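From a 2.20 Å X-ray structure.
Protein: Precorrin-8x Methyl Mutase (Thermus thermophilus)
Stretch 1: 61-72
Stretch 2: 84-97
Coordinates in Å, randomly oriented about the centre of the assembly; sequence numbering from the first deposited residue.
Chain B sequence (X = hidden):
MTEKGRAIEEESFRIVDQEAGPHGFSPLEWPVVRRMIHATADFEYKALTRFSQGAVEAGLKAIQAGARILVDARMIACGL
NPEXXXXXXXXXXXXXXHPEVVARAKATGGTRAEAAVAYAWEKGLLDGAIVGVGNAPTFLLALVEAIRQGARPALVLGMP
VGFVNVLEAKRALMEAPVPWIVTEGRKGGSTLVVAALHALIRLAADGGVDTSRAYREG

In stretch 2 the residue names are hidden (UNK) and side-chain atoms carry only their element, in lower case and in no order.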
# COMPACT_ATOMS: atom_id res chain seq x y z
N LYS B 61 16.66 -5.05 17.41
CA LYS B 61 16.81 -4.66 18.80
C LYS B 61 15.58 -3.88 19.27
O LYS B 61 15.02 -4.17 20.33
CB LYS B 61 18.08 -3.82 18.95
CG LYS B 61 18.07 -2.79 20.07
CD LYS B 61 18.23 -3.41 21.46
CE LYS B 61 18.30 -2.30 22.52
NZ LYS B 61 18.60 -2.82 23.88
N ALA B 62 15.16 -2.89 18.49
CA ALA B 62 14.00 -2.09 18.86
C ALA B 62 12.75 -2.97 18.86
O ALA B 62 11.92 -2.90 19.77
CB ALA B 62 13.83 -0.94 17.90
N ILE B 63 12.62 -3.80 17.84
CA ILE B 63 11.47 -4.69 17.75
C ILE B 63 11.37 -5.51 19.04
O ILE B 63 10.31 -5.56 19.67
CB ILE B 63 11.60 -5.64 16.55
CG1 ILE B 63 11.45 -4.86 15.25
CG2 ILE B 63 10.57 -6.72 16.63
CD1 ILE B 63 11.88 -5.65 14.05
N GLN B 64 12.47 -6.13 19.41
CA GLN B 64 12.55 -6.96 20.61
C GLN B 64 12.37 -6.20 21.92
O GLN B 64 11.92 -6.78 22.91
CB GLN B 64 13.89 -7.69 20.63
CG GLN B 64 13.96 -8.80 19.61
CD GLN B 64 15.36 -9.33 19.43
OE1 GLN B 64 15.58 -10.32 18.73
NE2 GLN B 64 16.33 -8.67 20.06
N ALA B 65 12.72 -4.92 21.91
CA ALA B 65 12.59 -4.08 23.09
C ALA B 65 11.13 -3.73 23.31
O ALA B 65 10.74 -3.28 24.39
CB ALA B 65 13.39 -2.80 22.91
N GLY B 66 10.32 -3.94 22.29
CA GLY B 66 8.92 -3.63 22.42
C GLY B 66 8.70 -2.20 21.95
O GLY B 66 7.68 -1.58 22.28
N ALA B 67 9.66 -1.70 21.18
CA ALA B 67 9.61 -0.35 20.63
C ALA B 67 8.31 -0.09 19.89
O ALA B 67 7.70 -1.02 19.32
CB ALA B 67 10.78 -0.13 19.70
N ARG B 68 7.87 1.16 19.91
CA ARG B 68 6.64 1.56 19.23
C ARG B 68 6.96 1.76 17.74
O ARG B 68 8.11 1.93 17.37
CB ARG B 68 6.11 2.88 19.77
CG ARG B 68 5.58 2.86 21.19
CD ARG B 68 4.71 4.10 21.39
NE ARG B 68 4.27 4.27 22.77
CZ ARG B 68 5.07 4.60 23.78
NH1 ARG B 68 6.37 4.78 23.57
NH2 ARG B 68 4.57 4.73 24.99
N ILE B 69 5.92 1.75 16.91
CA ILE B 69 6.09 1.96 15.48
C ILE B 69 5.22 3.16 15.16
O ILE B 69 4.00 3.11 15.32
CB ILE B 69 5.66 0.68 14.70
CG1 ILE B 69 6.61 -0.47 15.04
CG2 ILE B 69 5.64 0.94 13.19
CD1 ILE B 69 6.08 -1.84 14.69
N LEU B 70 5.85 4.24 14.74
CA LEU B 70 5.12 5.46 14.41
C LEU B 70 5.08 5.54 12.89
O LEU B 70 6.11 5.45 12.24
CB LEU B 70 5.85 6.68 14.98
CG LEU B 70 6.38 6.50 16.40
CD1 LEU B 70 7.14 7.75 16.85
CD2 LEU B 70 5.24 6.21 17.33
N VAL B 71 3.89 5.72 12.34
CA VAL B 71 3.77 5.76 10.90
C VAL B 71 3.03 6.99 10.41
O VAL B 71 2.31 7.64 11.17
CB VAL B 71 3.10 4.44 10.40
CG1 VAL B 71 3.94 3.27 10.82
CG2 VAL B 71 1.70 4.29 10.99
N ASP B 72 3.23 7.30 9.13
CA ASP B 72 2.62 8.47 8.50
C ASP B 72 1.39 8.20 7.63
O ASP B 72 1.00 9.06 6.83
CB ASP B 72 3.67 9.18 7.65
CG ASP B 72 3.91 8.47 6.33
OD1 ASP B 72 3.58 7.28 6.22
OD2 ASP B 72 4.45 9.12 5.40
N UNK B 84 1.61 -10.55 13.88
CA UNK B 84 3.05 -10.30 13.88
C UNK B 84 3.39 -9.20 14.87
O UNK B 84 4.43 -9.22 15.52
c UNK B 84 2.92 -12.03 7.95
n UNK B 84 2.83 -13.16 7.27
n UNK B 84 3.21 -12.05 9.25
c UNK B 84 3.38 -11.21 11.55
n UNK B 84 2.73 -10.87 7.32
c UNK B 84 3.51 -9.98 12.46
c UNK B 84 3.35 -10.86 10.08
N UNK B 85 2.50 -8.23 15.00
CA UNK B 85 2.71 -7.17 15.95
C UNK B 85 2.74 -7.82 17.36
O UNK B 85 3.48 -7.40 18.24
c UNK B 85 0.54 -4.14 14.78
c UNK B 85 1.58 -6.14 15.85
c UNK B 85 2.94 -4.64 14.36
c UNK B 85 1.57 -5.24 14.61
N UNK B 86 1.95 -8.89 17.53
CA UNK B 86 1.85 -9.61 18.79
C UNK B 86 3.12 -10.29 19.28
O UNK B 86 3.32 -10.43 20.48
c UNK B 86 0.35 -11.31 20.04
c UNK B 86 -0.53 -12.54 19.82
n UNK B 86 -3.54 -12.87 17.74
n UNK B 86 -2.22 -14.47 18.70
c UNK B 86 0.73 -10.66 18.69
n UNK B 86 -1.71 -12.25 19.01
c UNK B 86 -2.50 -13.19 18.49
N UNK B 87 4.00 -10.72 18.38
CA UNK B 87 5.22 -11.39 18.79
C UNK B 87 6.00 -10.62 19.86
O UNK B 87 6.33 -11.18 20.91
c UNK B 87 6.12 -11.66 17.57
c UNK B 87 4.29 -13.03 16.50
c UNK B 87 6.58 -12.95 15.48
c UNK B 87 5.79 -12.94 16.78
N UNK B 88 6.31 -9.35 19.61
CA UNK B 88 7.03 -8.57 20.60
C UNK B 88 6.17 -7.38 21.03
O UNK B 88 6.67 -6.42 21.60
c UNK B 88 11.07 -10.71 19.68
c UNK B 88 9.24 -9.12 19.45
c UNK B 88 9.88 -10.54 17.58
c UNK B 88 10.89 -11.12 18.36
c UNK B 88 9.07 -9.54 18.13
c UNK B 88 8.36 -8.05 20.04
c UNK B 88 10.24 -9.72 20.22
N UNK B 89 4.87 -7.47 20.77
CA UNK B 89 3.94 -6.41 21.13
C UNK B 89 4.47 -5.02 20.81
O UNK B 89 4.80 -4.25 21.71
N UNK B 90 4.56 -4.69 19.53
CA UNK B 90 5.04 -3.37 19.13
C UNK B 90 3.85 -2.47 18.79
O UNK B 90 3.22 -2.62 17.74
n UNK B 90 8.26 -3.78 18.62
c UNK B 90 5.97 -3.48 17.92
c UNK B 90 7.16 -4.37 18.17
o UNK B 90 7.09 -5.58 17.99
N UNK B 91 3.55 -1.55 19.70
CA UNK B 91 2.42 -0.64 19.50
C UNK B 91 2.60 0.19 18.25
O UNK B 91 3.69 0.66 17.96
c UNK B 91 1.01 2.26 21.70
o UNK B 91 1.83 2.19 22.64
c UNK B 91 1.17 1.33 20.50
c UNK B 91 2.27 0.30 20.69
o UNK B 91 0.06 3.07 21.71
N UNK B 92 1.51 0.37 17.50
CA UNK B 92 1.55 1.16 16.29
C UNK B 92 0.82 2.47 16.53
O UNK B 92 -0.28 2.49 17.05
c UNK B 92 0.85 0.45 15.10
c UNK B 92 1.06 1.28 13.84
c UNK B 92 1.40 -0.96 14.92
N UNK B 93 1.44 3.57 16.14
CA UNK B 93 0.80 4.86 16.29
C UNK B 93 0.80 5.62 14.97
O UNK B 93 1.86 5.92 14.41
c UNK B 93 0.89 7.11 17.40
c UNK B 93 1.49 5.71 17.37
c UNK B 93 1.31 5.04 18.72
N UNK B 94 -0.40 5.90 14.47
CA UNK B 94 -0.60 6.64 13.23
C UNK B 94 -0.68 8.12 13.60
O UNK B 94 -1.69 8.58 14.15
c UNK B 94 -1.63 7.64 10.49
c UNK B 94 -2.55 7.16 11.59
c UNK B 94 -1.89 6.16 12.54
o UNK B 94 -2.08 8.47 9.66
o UNK B 94 -0.47 7.20 10.44
N UNK B 95 0.38 8.85 13.30
CA UNK B 95 0.46 10.27 13.64
C UNK B 95 -0.35 11.26 12.81
O UNK B 95 -1.16 12.02 13.36
c UNK B 95 2.30 10.27 16.10
c UNK B 95 1.93 10.70 13.67
c UNK B 95 2.82 9.98 14.70
c UNK B 95 4.26 10.45 14.57
N UNK B 96 -0.15 11.28 11.49
CA UNK B 96 -0.86 12.22 10.61
C UNK B 96 -2.38 12.24 10.71
O UNK B 96 -3.01 13.28 10.50
c UNK B 96 1.17 12.28 7.31
c UNK B 96 0.96 12.43 8.81
c UNK B 96 1.19 13.88 9.22
c UNK B 96 -0.46 12.00 9.15
N UNK B 97 -2.99 11.10 11.04
CA UNK B 97 -4.44 11.05 11.16
C UNK B 97 -4.84 11.07 12.63
O UNK B 97 -6.02 10.95 12.95
c UNK B 97 -4.98 9.80 10.48
O HOH W 1 5.31 -1.11 22.11

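Position 84 carries three carbons, a nitrogen, then a carbon bearing two more nitrogens: Arg 84, a long chain that stays clear of stretch 1. Position 85 has four carbons forked at the second, one of whose tips lies near Ile 69 CD1; this is Leu 85, and its CD2 sits 4.2 Å from Ile 69 CD1. Position 86 repeats the guanidinium pattern and is Arg 86, exposed and out of reach. Position 87, four carbons forked at the second, is Leu 87, also without contact.

At position 88 one carbon leads to a six-carbon ring lying against Ile 63 and Gln 64. It is Phe 88: CD1 is 3.5 Å from Ile 63 CG2, and CE2 is 3.5 Å from Gln 64 CG, so the ring packs against the last turn of the first helix. Position 89 has no side-chain atoms; Gly 89 suits its positive phi as the chain leaves the helix.

Position 90 has two carbons, the second carrying one oxygen and one nitrogen, and the nitrogen lies near Ile 63 O and Ala 67 O. This is Asn 90. Its amide has two hydrogens to give, and ND2 donates to Ile 63 O and Ala 67 O, each at 2.9 Å, tying together the turn around Gly 66. Position 91 shows three carbons, the third carrying two oxygens, an extended chain whose end comes near Arg 68. Glu 91 forms a salt bridge there, OE2 to Arg 68 NE at 3.2 Å, although its hydrogen bond is weak.

Position 92 has one carbon carrying two others, close to Val 71. The beta-branched pattern suits a strand: Val 92 shares a sheet face with Ile 69 and Val 71, its CG1 4.2 Å from Val 71 CG2. Position 93 repeats the pattern beside Leu 70; Val 93 faces the other way, its CB 3.8 Å from Leu 70 CD2.

Position 94 has three carbons, the third carrying two oxygens, one of them near Val 71 O. It is Glu 94. Its OE2 is 2.9 Å from Val 71 O, but two acceptors share no hydrogen bond; the carboxylate is used instead by OE1, which accepts a weak one from the backbone N of position 97 at 3.1 Å. Position 95, four carbons forked at the second, reaches Leu 70 CB. Leu 95 suits this apolar neighbour, its CD1 4.1 Å from Leu 70 CB. Position 96 has the same fork, with one tip near Asp 72 O and CB. In Leu 96, CD1 is 3.3 Å from Asp 72 O and packs on Asp 72 CB at 4.0 Å. Position 97, a single carbon, is Ala 97, beyond contact.

The contact rests on two parallel strands. Ile 69 N donates to Glu 91 O (2.7 Å), Val 93 N to Ile 69 O (2.7 Å), Val 71 N to Val 93 O (2.9 Å) and Leu 95 N to Val 71 O (3.1 Å). Apolar side chains pack on both faces, while Phe 88 and Asn 90 secure the preceding turn.

Stretch 2 84-97: RLRLFGNEVVELLA
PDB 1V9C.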